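Local coordinates for congerin II (Conger myriaster, PDB 1IS3), which binds beta-galactosides as a homodimeric galectin, although its physiological function is not yet known, at residues N8-L13 / A117-Y122; D39-H44 / N61-N66; K77-K82 / L101-T106. All blocks are in the same frame, centred on the assembly; numbering follows the deposited sequence.

Interaction 1: N8-L13 / A117-Y122; sequences NIPFKL and AFNLIY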
loop_
_atom_site.group_PDB
_atom_site.type_symbol
_atom_site.label_atom_id
_atom_site.label_comp_id
_atom_site.label_asym_id
_atom_site.label_seq_id
_atom_site.Cartn_x
_atom_site.Cartn_y
_atom_site.Cartn_z
ATOM N N ASN A 8 0.358 -7.859 -0.185
ATOM C CA ASN A 8 -0.741 -8.698 -0.669
ATOM C C ASN A 8 -1.781 -7.982 -1.513
ATOM O O ASN A 8 -2.953 -8.365 -1.603
ATOM C CB ASN A 8 -1.421 -9.439 0.538
ATOM C CG ASN A 8 -0.474 -10.451 1.190
ATOM O OD1 ASN A 8 -0.419 -10.701 2.403
ATOM N ND2 ASN A 8 0.302 -11.188 0.417
ATOM N N ILE A 9 -1.335 -6.950 -2.207
ATOM C CA ILE A 9 -2.115 -6.350 -3.240
ATOM C C ILE A 9 -1.213 -6.635 -4.449
ATOM O O ILE A 9 -0.209 -5.931 -4.668
ATOM C CB ILE A 9 -2.310 -4.831 -2.996
ATOM C CG1 ILE A 9 -2.962 -4.601 -1.614
ATOM C CG2 ILE A 9 -3.155 -4.264 -4.146
ATOM C CD1 ILE A 9 -3.050 -3.135 -1.152
ATOM N N PRO A 10 -1.514 -7.677 -5.227
ATOM C CA PRO A 10 -0.622 -8.169 -6.267
ATOM C C PRO A 10 -0.200 -7.099 -7.275
ATOM O O PRO A 10 -1.062 -6.446 -7.868
ATOM C CB PRO A 10 -1.390 -9.320 -6.900
ATOM C CG PRO A 10 -2.300 -9.803 -5.769
ATOM C CD PRO A 10 -2.743 -8.488 -5.159
ATOM N N PHE A 11 1.112 -6.891 -7.479
ATOM C CA PHE A 11 1.646 -6.024 -8.541
ATOM C C PHE A 11 1.908 -6.988 -9.708
ATOM O O PHE A 11 2.839 -7.789 -9.717
ATOM C CB PHE A 11 2.938 -5.367 -8.059
ATOM C CG PHE A 11 3.661 -4.456 -9.056
ATOM C CD1 PHE A 11 3.016 -3.854 -10.148
ATOM C CD2 PHE A 11 5.017 -4.180 -8.843
ATOM C CE1 PHE A 11 3.719 -2.992 -10.990
ATOM C CE2 PHE A 11 5.726 -3.314 -9.688
ATOM C CZ PHE A 11 5.071 -2.729 -10.750
ATOM N N LYS A 12 1.002 -6.956 -10.669
ATOM C CA LYS A 12 0.970 -7.872 -11.804
ATOM C C LYS A 12 1.450 -7.207 -13.078
ATOM O O LYS A 12 1.493 -5.976 -13.201
ATOM C CB LYS A 12 -0.472 -8.379 -12.001
ATOM C CG LYS A 12 -0.883 -9.102 -10.720
ATOM C CD LYS A 12 -2.365 -9.111 -10.647
ATOM C CE LYS A 12 -2.843 -10.162 -11.607
ATOM N NZ LYS A 12 -3.927 -9.632 -12.437
ATOM N N LEU A 13 1.834 -8.086 -14.008
ATOM C CA LEU A 13 2.212 -7.740 -15.373
ATOM C C LEU A 13 1.235 -6.728 -15.954
ATOM O O LEU A 13 0.008 -6.935 -15.959
ATOM C CB LEU A 13 2.188 -9.021 -16.169
ATOM C CG LEU A 13 3.372 -9.599 -16.937
ATOM C CD1 LEU A 13 4.624 -9.801 -16.132
ATOM C CD2 LEU A 13 2.920 -10.997 -17.371
ATOM N N ALA A 117 3.901 -11.635 -11.099
ATOM C CA ALA A 117 3.184 -10.912 -10.039
ATOM C C ALA A 117 4.086 -10.866 -8.805
ATOM O O ALA A 117 4.889 -11.815 -8.601
ATOM C CB ALA A 117 1.900 -11.646 -9.664
ATOM N N PHE A 118 3.965 -9.816 -7.970
ATOM C CA PHE A 118 4.768 -9.677 -6.750
ATOM C C PHE A 118 3.821 -9.273 -5.642
ATOM O O PHE A 118 2.964 -8.406 -5.879
ATOM C CB PHE A 118 5.835 -8.573 -6.885
ATOM C CG PHE A 118 6.800 -8.891 -8.004
ATOM C CD1 PHE A 118 7.771 -9.897 -7.825
ATOM C CD2 PHE A 118 6.673 -8.237 -9.230
ATOM C CE1 PHE A 118 8.598 -10.242 -8.900
ATOM C CE2 PHE A 118 7.514 -8.594 -10.296
ATOM C CZ PHE A 118 8.461 -9.590 -10.125
ATOM N N ASN A 119 3.989 -9.869 -4.462
ATOM C CA ASN A 119 3.113 -9.523 -3.362
ATOM C C ASN A 119 3.662 -8.596 -2.295
ATOM O O ASN A 119 2.975 -8.351 -1.278
ATOM C CB ASN A 119 2.600 -10.808 -2.709
ATOM C CG ASN A 119 1.334 -11.297 -3.429
ATOM O OD1 ASN A 119 0.979 -10.938 -4.554
ATOM N ND2 ASN A 119 0.583 -12.204 -2.835
ATOM N N LEU A 120 4.851 -8.031 -2.482
ATOM C CA LEU A 120 5.404 -7.125 -1.486
ATOM C C LEU A 120 6.194 -5.994 -2.159
ATOM O O LEU A 120 7.041 -6.253 -3.026
ATOM C CB LEU A 120 6.336 -7.888 -0.524
ATOM C CG LEU A 120 7.038 -7.041 0.554
ATOM C CD1 LEU A 120 5.985 -6.480 1.496
ATOM C CD2 LEU A 120 8.020 -7.860 1.352
ATOM N N ILE A 121 5.895 -4.757 -1.804
ATOM C CA ILE A 121 6.627 -3.603 -2.269
ATOM C C ILE A 121 7.036 -2.907 -0.979
ATOM O O ILE A 121 6.153 -2.703 -0.136
ATOM C CB ILE A 121 5.703 -2.718 -3.114
ATOM C CG1 ILE A 121 5.313 -3.420 -4.392
ATOM C CG2 ILE A 121 6.410 -1.419 -3.417
ATOM C CD1 ILE A 121 3.802 -3.253 -4.613
ATOM N N TYR A 122 8.297 -2.546 -0.711
ATOM C CA TYR A 122 8.605 -1.813 0.489
ATOM C C TYR A 122 9.803 -0.911 0.280
ATOM O O TYR A 122 10.641 -1.136 -0.613
ATOM C CB TYR A 122 8.896 -2.741 1.671
ATOM C CG TYR A 122 10.182 -3.567 1.681
ATOM C CD1 TYR A 122 11.310 -3.095 2.362
ATOM C CD2 TYR A 122 10.207 -4.832 1.109
ATOM C CE1 TYR A 122 12.445 -3.893 2.492
ATOM C CE2 TYR A 122 11.354 -5.635 1.238
ATOM C CZ TYR A 122 12.474 -5.166 1.934
ATOM O OH TYR A 122 13.595 -5.988 2.092
#
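The rings of Phe11 and Phe118 lie on the same buried side of the sheet and meet obliquely, CD2 of Phe11 standing 4.4 Å from CD2 of Phe118. Each also packs edge-to-face with Phe92 of the opposite sheet, so three aromatic side chains share one cluster. The methyl CD1 of Ile121 comes to the Phe11 ring at a slant too, and touches Phe11 CB at 4.1 Å. Phe11 faces inward from its place on the strand, and chi1 178° sets CG anti to the backbone N, beside the carbonyl carbon. Flat rings and a branched aliphatic chain suit this place, since they fill the space between two sheets without needing polar partners.

The amide planes of Asn8 and Asn119 are turned about 80° apart, and the amide of Asn119 lies beside Pro10, its OD1 3.7 Å from Pro10 CG. The backbone pairs in antiparallel fashion: Phe11 N donates to Phe118 O at 2.9 Å, and Phe118 N returns a more bent bond to Phe11 O (140° at the hydrogen). Such pairing joins a strand near the N terminus to strand 117-125 in the galectin beta-sandwich, where two antiparallel sheets lie face to face. Both segments turn a corner here, at Asn8-Ile9 and at Asn119, and Asn119 with Leu120 forms a classic bulge opposite Gly35. Asn8 has positive phi, a conformation that asparagine accepts more readily than most residues, and its N binds Asn119 O at 2.9 Å. On the more exposed side of the sheet, Lys12 and Ala117 form a non-hydrogen-bonded pair; the lysine's CG rests on the alanine methyl, 3.9 Å from Ala117 CB. Leu129 of the second subunit packs on Ile9 and Pro10.

Interaction 2: D39-H44 / N61-N66; sequences DSIAMH and NSLVHN. With GAL (beta-D-galactopyranose), chain B.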
loop_
_atom_site.group_PDB
_atom_site.type_symbol
_atom_site.label_atom_id
_atom_site.label_comp_id
_atom_site.label_asym_id
_atom_site.label_seq_id
_atom_site.Cartn_x
_atom_site.Cartn_y
_atom_site.Cartn_z
ATOM N N ASP A 39 13.445 -11.310 2.314
ATOM C CA ASP A 39 14.549 -12.188 1.944
ATOM C C ASP A 39 14.374 -12.757 0.534
ATOM O O ASP A 39 15.086 -13.685 0.136
ATOM C CB ASP A 39 14.684 -13.368 2.949
ATOM C CG ASP A 39 16.072 -14.009 2.924
ATOM O OD1 ASP A 39 16.170 -15.242 2.911
ATOM O OD2 ASP A 39 17.053 -13.269 2.888
ATOM N N SER A 40 13.437 -12.232 -0.258
ATOM C CA SER A 40 13.181 -12.733 -1.585
ATOM C C SER A 40 12.776 -11.493 -2.373
ATOM O O SER A 40 11.610 -11.067 -2.300
ATOM C CB SER A 40 12.059 -13.748 -1.492
ATOM O OG SER A 40 11.828 -14.236 -2.805
ATOM N N ILE A 41 13.720 -10.840 -3.079
ATOM C CA ILE A 41 13.459 -9.544 -3.723
ATOM C C ILE A 41 13.862 -9.678 -5.176
ATOM O O ILE A 41 15.030 -9.986 -5.489
ATOM C CB ILE A 41 14.292 -8.393 -3.030
ATOM C CG1 ILE A 41 13.912 -8.269 -1.545
ATOM C CG2 ILE A 41 14.011 -7.059 -3.716
ATOM C CD1 ILE A 41 14.879 -7.382 -0.746
ATOM N N ALA A 42 12.904 -9.476 -6.062
ATOM C CA ALA A 42 13.173 -9.567 -7.491
ATOM C C ALA A 42 13.858 -8.291 -8.049
ATOM O O ALA A 42 14.682 -8.335 -8.979
ATOM C CB ALA A 42 11.862 -9.794 -8.257
ATOM N N MET A 43 13.545 -7.127 -7.473
ATOM C CA MET A 43 14.169 -5.895 -7.923
ATOM C C MET A 43 14.427 -5.051 -6.671
ATOM O O MET A 43 13.468 -4.621 -6.011
ATOM C CB MET A 43 13.222 -5.184 -8.885
ATOM C CG MET A 43 13.846 -4.066 -9.742
ATOM S SD MET A 43 14.365 -2.637 -8.793
ATOM C CE MET A 43 12.809 -1.964 -8.265
ATOM N N HIS A 44 15.697 -4.941 -6.284
ATOM C CA HIS A 44 16.167 -4.071 -5.221
ATOM C C HIS A 44 16.791 -2.835 -5.898
ATOM O O HIS A 44 17.705 -3.035 -6.692
ATOM C CB HIS A 44 17.209 -4.821 -4.383
ATOM C CG HIS A 44 18.023 -3.972 -3.379
ATOM N ND1 HIS A 44 17.635 -3.479 -2.204
ATOM C CD2 HIS A 44 19.378 -3.651 -3.484
ATOM C CE1 HIS A 44 18.648 -2.901 -1.588
ATOM N NE2 HIS A 44 19.696 -3.012 -2.372
ATOM N N ASN A 61 19.806 -4.950 -7.912
ATOM C CA ASN A 61 20.126 -6.359 -7.751
ATOM C C ASN A 61 18.908 -7.179 -7.329
ATOM O O ASN A 61 17.830 -6.610 -7.114
ATOM C CB ASN A 61 21.251 -6.505 -6.708
ATOM C CG ASN A 61 22.159 -7.736 -6.884
ATOM O OD1 ASN A 61 21.856 -8.669 -7.615
ATOM N ND2 ASN A 61 23.280 -7.812 -6.197
ATOM N N SER A 62 19.017 -8.504 -7.296
ATOM C CA SER A 62 17.981 -9.376 -6.793
ATOM C C SER A 62 18.598 -10.154 -5.636
ATOM O O SER A 62 19.829 -10.398 -5.571
ATOM C CB SER A 62 17.533 -10.285 -7.921
ATOM O OG SER A 62 18.648 -11.023 -8.415
ATOM N N LEU A 63 17.719 -10.560 -4.725
ATOM C CA LEU A 63 18.060 -11.282 -3.527
ATOM C C LEU A 63 17.258 -12.564 -3.563
ATOM O O LEU A 63 16.024 -12.506 -3.699
ATOM C CB LEU A 63 17.684 -10.483 -2.286
ATOM C CG LEU A 63 17.903 -11.124 -0.928
ATOM C CD1 LEU A 63 19.375 -11.350 -0.658
ATOM C CD2 LEU A 63 17.407 -10.181 0.141
ATOM N N VAL A 64 17.954 -13.693 -3.447
ATOM C CA VAL A 64 17.309 -15.009 -3.472
ATOM C C VAL A 64 17.261 -15.559 -2.047
ATOM O O VAL A 64 18.259 -15.519 -1.316
ATOM C CB VAL A 64 18.114 -15.950 -4.410
ATOM C CG1 VAL A 64 17.570 -17.397 -4.382
ATOM C CG2 VAL A 64 17.981 -15.402 -5.839
ATOM N N HIS A 65 16.093 -16.071 -1.653
ATOM C CA HIS A 65 15.867 -16.530 -0.299
ATOM C C HIS A 65 16.851 -17.631 0.095
ATOM O O HIS A 65 17.073 -18.572 -0.661
ATOM C CB HIS A 65 14.401 -17.001 -0.205
ATOM C CG HIS A 65 14.090 -17.538 1.181
ATOM N ND1 HIS A 65 14.099 -16.888 2.345
ATOM C CD2 HIS A 65 13.850 -18.869 1.445
ATOM C CE1 HIS A 65 13.900 -17.767 3.314
ATOM N NE2 HIS A 65 13.751 -18.945 2.758
ATOM N N ASN A 66 17.474 -17.475 1.252
ATOM C CA ASN A 66 18.475 -18.401 1.777
ATOM C C ASN A 66 19.659 -18.590 0.846
ATOM O O ASN A 66 20.417 -19.544 1.004
ATOM C CB ASN A 66 17.838 -19.769 2.070
ATOM C CG ASN A 66 18.551 -20.582 3.155
ATOM O OD1 ASN A 66 18.492 -21.836 3.163
ATOM N ND2 ASN A 66 19.192 -19.952 4.146
HETATM C C1 GAL B . 25.343 -4.772 -0.792
HETATM C C2 GAL B . 24.468 -4.216 0.324
HETATM C C3 GAL B . 23.061 -4.790 0.242
HETATM C C4 GAL B . 22.485 -4.574 -1.160
HETATM C C5 GAL B . 23.445 -5.160 -2.187
HETATM C C6 GAL B . 22.974 -4.957 -3.602
HETATM O O2 GAL B . 25.038 -4.548 1.576
HETATM O O3 GAL B . 22.236 -4.160 1.209
HETATM O O4 GAL B . 22.287 -3.188 -1.416
HETATM O O5 GAL B . 24.738 -4.536 -2.071
HETATM O O6 GAL B . 23.854 -5.583 -4.518
HETATM O O HOH W 1 18.893 -14.544 1.179
HETATM O O HOH W 2 13.819 -16.125 -3.425
#
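His44 starts its approach to Asn61 at CB, which lies 3.3 Å from Asn61 O, and then leads away from the backbone toward the bound galactose. CG, anti to the backbone N (chi1 168°), starts the ring off from CB. On one side of the ring ND1 is hydrogen-bonded to Asn33 OD1, which fixes the ring's rotation; NE2 at the tip bonds the sugar's O4 at 2.8 Å, with O4 near the ring plane, while CD2 and CE1, the ring carbons beside NE2, come less close to it. Histidine suits the place because its two nitrogens can hold a second-shell residue and the sugar at once. From the neighbouring strand, Asn61 sends ND2 to O6 of the galactose at 2.8 Å, in a nearly straight bond (173°), while its OD1 takes bonds from Ser62 N and Arg112.

Both residues belong to the carbohydrate site of the galectin fold, carried here on the antiparallel hairpin of strands 40-48 and 57-64. Two hydrogen-bonded pairs, Ile41 with Leu63 and His44 with Asn61, define its register, which slips by one residue between them; Ala42 and Met43 form a classic bulge opposite Val34. His44 N meets Asn61 O at 2.8 Å, nearly along the C=O axis. Farther from the sugar, Ile41 CD1 packs on Leu63 CD2 at 3.9 Å, and Trp69 lies against Leu63.

Where the hairpin reaches solvent, polar residues take over. Asp39 OD1 accepts from Asn66 N at 3.1 Å, and more weakly from His65 ND1, the carboxylate standing almost perpendicular (85°) to the imidazole. One water lies within bonding distance of both Asp39 OD2 and Val64 O; another donates to Ser40 OG, which also bonds Glu36, and accepts from His65 N.

Interaction 3: K77-K82 / L101-T106; sequences KFPFTK and LSNGET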
loop_
_atom_site.group_PDB
_atom_site.type_symbol
_atom_site.label_atom_id
_atom_site.label_comp_id
_atom_site.label_asym_id
_atom_site.label_seq_id
_atom_site.Cartn_x
_atom_site.Cartn_y
_atom_site.Cartn_z
ATOM N N LYS A 77 22.866 7.607 -13.070
ATOM C CA LYS A 77 21.765 8.568 -13.114
ATOM C C LYS A 77 21.354 8.823 -11.680
ATOM O O LYS A 77 20.895 7.883 -11.022
ATOM C CB LYS A 77 20.616 7.984 -13.878
ATOM C CG LYS A 77 21.088 7.784 -15.307
ATOM C CD LYS A 77 20.044 7.082 -16.095
ATOM C CE LYS A 77 20.527 7.109 -17.513
ATOM N NZ LYS A 77 19.514 6.468 -18.311
ATOM N N PHE A 78 21.470 10.031 -11.145
ATOM C CA PHE A 78 21.168 10.183 -9.751
ATOM C C PHE A 78 20.554 11.553 -9.521
ATOM O O PHE A 78 21.181 12.429 -8.914
ATOM C CB PHE A 78 22.463 10.002 -8.952
ATOM C CG PHE A 78 22.220 9.633 -7.490
ATOM C CD1 PHE A 78 22.400 10.586 -6.477
ATOM C CD2 PHE A 78 21.810 8.333 -7.169
ATOM C CE1 PHE A 78 22.172 10.231 -5.136
ATOM C CE2 PHE A 78 21.582 7.986 -5.836
ATOM C CZ PHE A 78 21.764 8.932 -4.824
ATOM N N PRO A 79 19.307 11.795 -9.912
ATOM C CA PRO A 79 18.645 13.077 -9.698
ATOM C C PRO A 79 18.041 13.145 -8.277
ATOM O O PRO A 79 16.843 13.447 -8.133
ATOM C CB PRO A 79 17.630 13.101 -10.841
ATOM C CG PRO A 79 17.152 11.659 -10.857
ATOM C CD PRO A 79 18.470 10.908 -10.735
ATOM N N PHE A 80 18.779 12.856 -7.218
ATOM C CA PHE A 80 18.209 12.797 -5.890
ATOM C C PHE A 80 18.970 13.775 -5.024
ATOM O O PHE A 80 20.194 13.879 -5.180
ATOM C CB PHE A 80 18.352 11.384 -5.278
ATOM C CG PHE A 80 17.662 10.335 -6.122
ATOM C CD1 PHE A 80 16.280 10.168 -6.032
ATOM C CD2 PHE A 80 18.396 9.595 -7.052
ATOM C CE1 PHE A 80 15.633 9.265 -6.897
ATOM C CE2 PHE A 80 17.745 8.707 -7.899
ATOM C CZ PHE A 80 16.370 8.540 -7.832
ATOM N N THR A 81 18.285 14.475 -4.125
ATOM C CA THR A 81 18.924 15.346 -3.178
ATOM C C THR A 81 18.434 15.020 -1.774
ATOM O O THR A 81 17.227 14.843 -1.565
ATOM C CB THR A 81 18.612 16.813 -3.535
ATOM O OG1 THR A 81 19.148 17.035 -4.830
ATOM C CG2 THR A 81 19.238 17.814 -2.572
ATOM N N LYS A 82 19.328 14.926 -0.790
ATOM C CA LYS A 82 18.926 14.726 0.601
ATOM C C LYS A 82 18.000 15.862 1.068
ATOM O O LYS A 82 18.252 17.031 0.755
ATOM C CB LYS A 82 20.158 14.696 1.500
ATOM C CG LYS A 82 21.035 13.457 1.269
ATOM C CD LYS A 82 22.265 13.352 2.184
ATOM C CE LYS A 82 23.330 14.347 1.762
ATOM N NZ LYS A 82 24.478 14.309 2.645
ATOM N N LEU A 101 12.641 7.586 -13.340
ATOM C CA LEU A 101 13.056 8.435 -12.222
ATOM C C LEU A 101 12.311 9.787 -12.231
ATOM O O LEU A 101 11.605 10.099 -13.202
ATOM C CB LEU A 101 14.592 8.641 -12.282
ATOM C CG LEU A 101 15.431 7.375 -12.452
ATOM C CD1 LEU A 101 16.891 7.745 -12.569
ATOM C CD2 LEU A 101 15.185 6.430 -11.265
ATOM N N SER A 102 12.478 10.601 -11.165
ATOM C CA SER A 102 11.821 11.923 -10.995
ATOM C C SER A 102 12.050 12.882 -12.162
ATOM O O SER A 102 11.133 13.607 -12.569
ATOM C CB SER A 102 12.319 12.673 -9.724
ATOM O OG SER A 102 12.553 11.889 -8.543
ATOM N N ASN A 103 13.260 12.870 -12.754
ATOM C CA ASN A 103 13.588 13.768 -13.863
ATOM C C ASN A 103 13.243 13.194 -15.235
ATOM O O ASN A 103 13.580 13.806 -16.254
ATOM C CB ASN A 103 15.071 14.105 -13.828
ATOM C CG ASN A 103 15.953 12.885 -14.085
ATOM O OD1 ASN A 103 15.542 11.719 -13.918
ATOM N ND2 ASN A 103 17.209 13.078 -14.479
ATOM N N GLY A 104 12.592 12.022 -15.320
ATOM C CA GLY A 104 12.216 11.453 -16.603
ATOM C C GLY A 104 13.233 10.450 -17.117
ATOM O O GLY A 104 12.954 9.744 -18.071
ATOM N N GLU A 105 14.423 10.354 -16.532
ATOM C CA GLU A 105 15.393 9.369 -17.016
ATOM C C GLU A 105 14.926 7.959 -16.637
ATOM O O GLU A 105 14.188 7.764 -15.657
ATOM C CB GLU A 105 16.797 9.587 -16.415
ATOM C CG GLU A 105 17.463 10.768 -17.100
ATOM C CD GLU A 105 18.888 11.038 -16.644
ATOM O OE1 GLU A 105 19.751 10.977 -17.518
ATOM O OE2 GLU A 105 19.140 11.302 -15.459
ATOM N N THR A 106 15.335 6.955 -17.408
ATOM C CA THR A 106 14.868 5.606 -17.111
ATOM C C THR A 106 16.028 4.674 -16.828
ATOM O O THR A 106 17.167 4.937 -17.257
ATOM C CB THR A 106 14.016 5.050 -18.299
ATOM O OG1 THR A 106 14.932 4.781 -19.357
ATOM C CG2 THR A 106 12.956 6.014 -18.823
HETATM O O HOH W 3 17.249 7.865 -19.598
HETATM O O HOH W 4 14.306 13.439 -6.781
#
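Lys77 and Glu105 cross at a slant, the methylene chain of the lysine passing over the glutamate side chain. Lys77 is extended beyond CG, with CD anti to CA (chi2 174°), and this straight reach carries it alongside the turn to the backbone of Thr106. There NZ donates to Thr106 O at 3.0 Å, and a water that accepts from NZ also accepts from Thr106 N. The two charges stay beyond salt-bridge range, Lys77 NZ lying 4.6 Å from Glu105 OE1.

Pro79 stands at about a right angle to both Leu101 and Asn103. Its CD meets Leu101 CD1 at 4.0 Å, while CG rests 3.5 Å from Asn103 OD1. A compact, rigid ring suits this corner, where Pro79 is the centre of an inverse gamma turn. Leu101 points its other methyl, CD2, at the edge of the Phe80 ring, 4.2 Å from CZ; Phe80 also meets His47 of strand 40-48 edge-to-face. A second water lies within bonding distance of Pro79 O and Ser102 OG, which also bonds Gln87 N.

The partner segment holds a type I turn from Leu101 to Gly104, between strands 96-100 and 106-110; the Asn103 side chain ties it to Glu105 just after: OD1 accepts from Glu105 N as an Asx turn, and ND2 donates to Glu105 OE2 at 2.8 Å. Gly104 takes a positive phi (95°), natural for a residue without a side chain.

One direct hydrogen bond, waters and a few apolar touches thus join two loops of the galectin sandwich. Glu105, though not salt-bridged, would still favour the ammonium electrostatically.

Overall arrangement
Interactions 1 and 2 belong to the same antiparallel sheet, and they touch: Ala42 CB packs on Phe118 CE1 at 3.4 Å. Both combine paired antiparallel backbones with buried residues. Interaction 1 packs aromatic rings between the sheets and lies at the edge facing the second subunit, whereas interaction 2 has an apolar middle between a sugar-binding end and a polar, hydrated end. Interaction 3 joins loops without strand pairing, about 24 Å from interaction 1 and 23 Å from interaction 2, centre to centre. A smaller share of its residues is buried, and it combines one lysine-to-carbonyl bond and waters with packing of proline, leucine and phenylalanine.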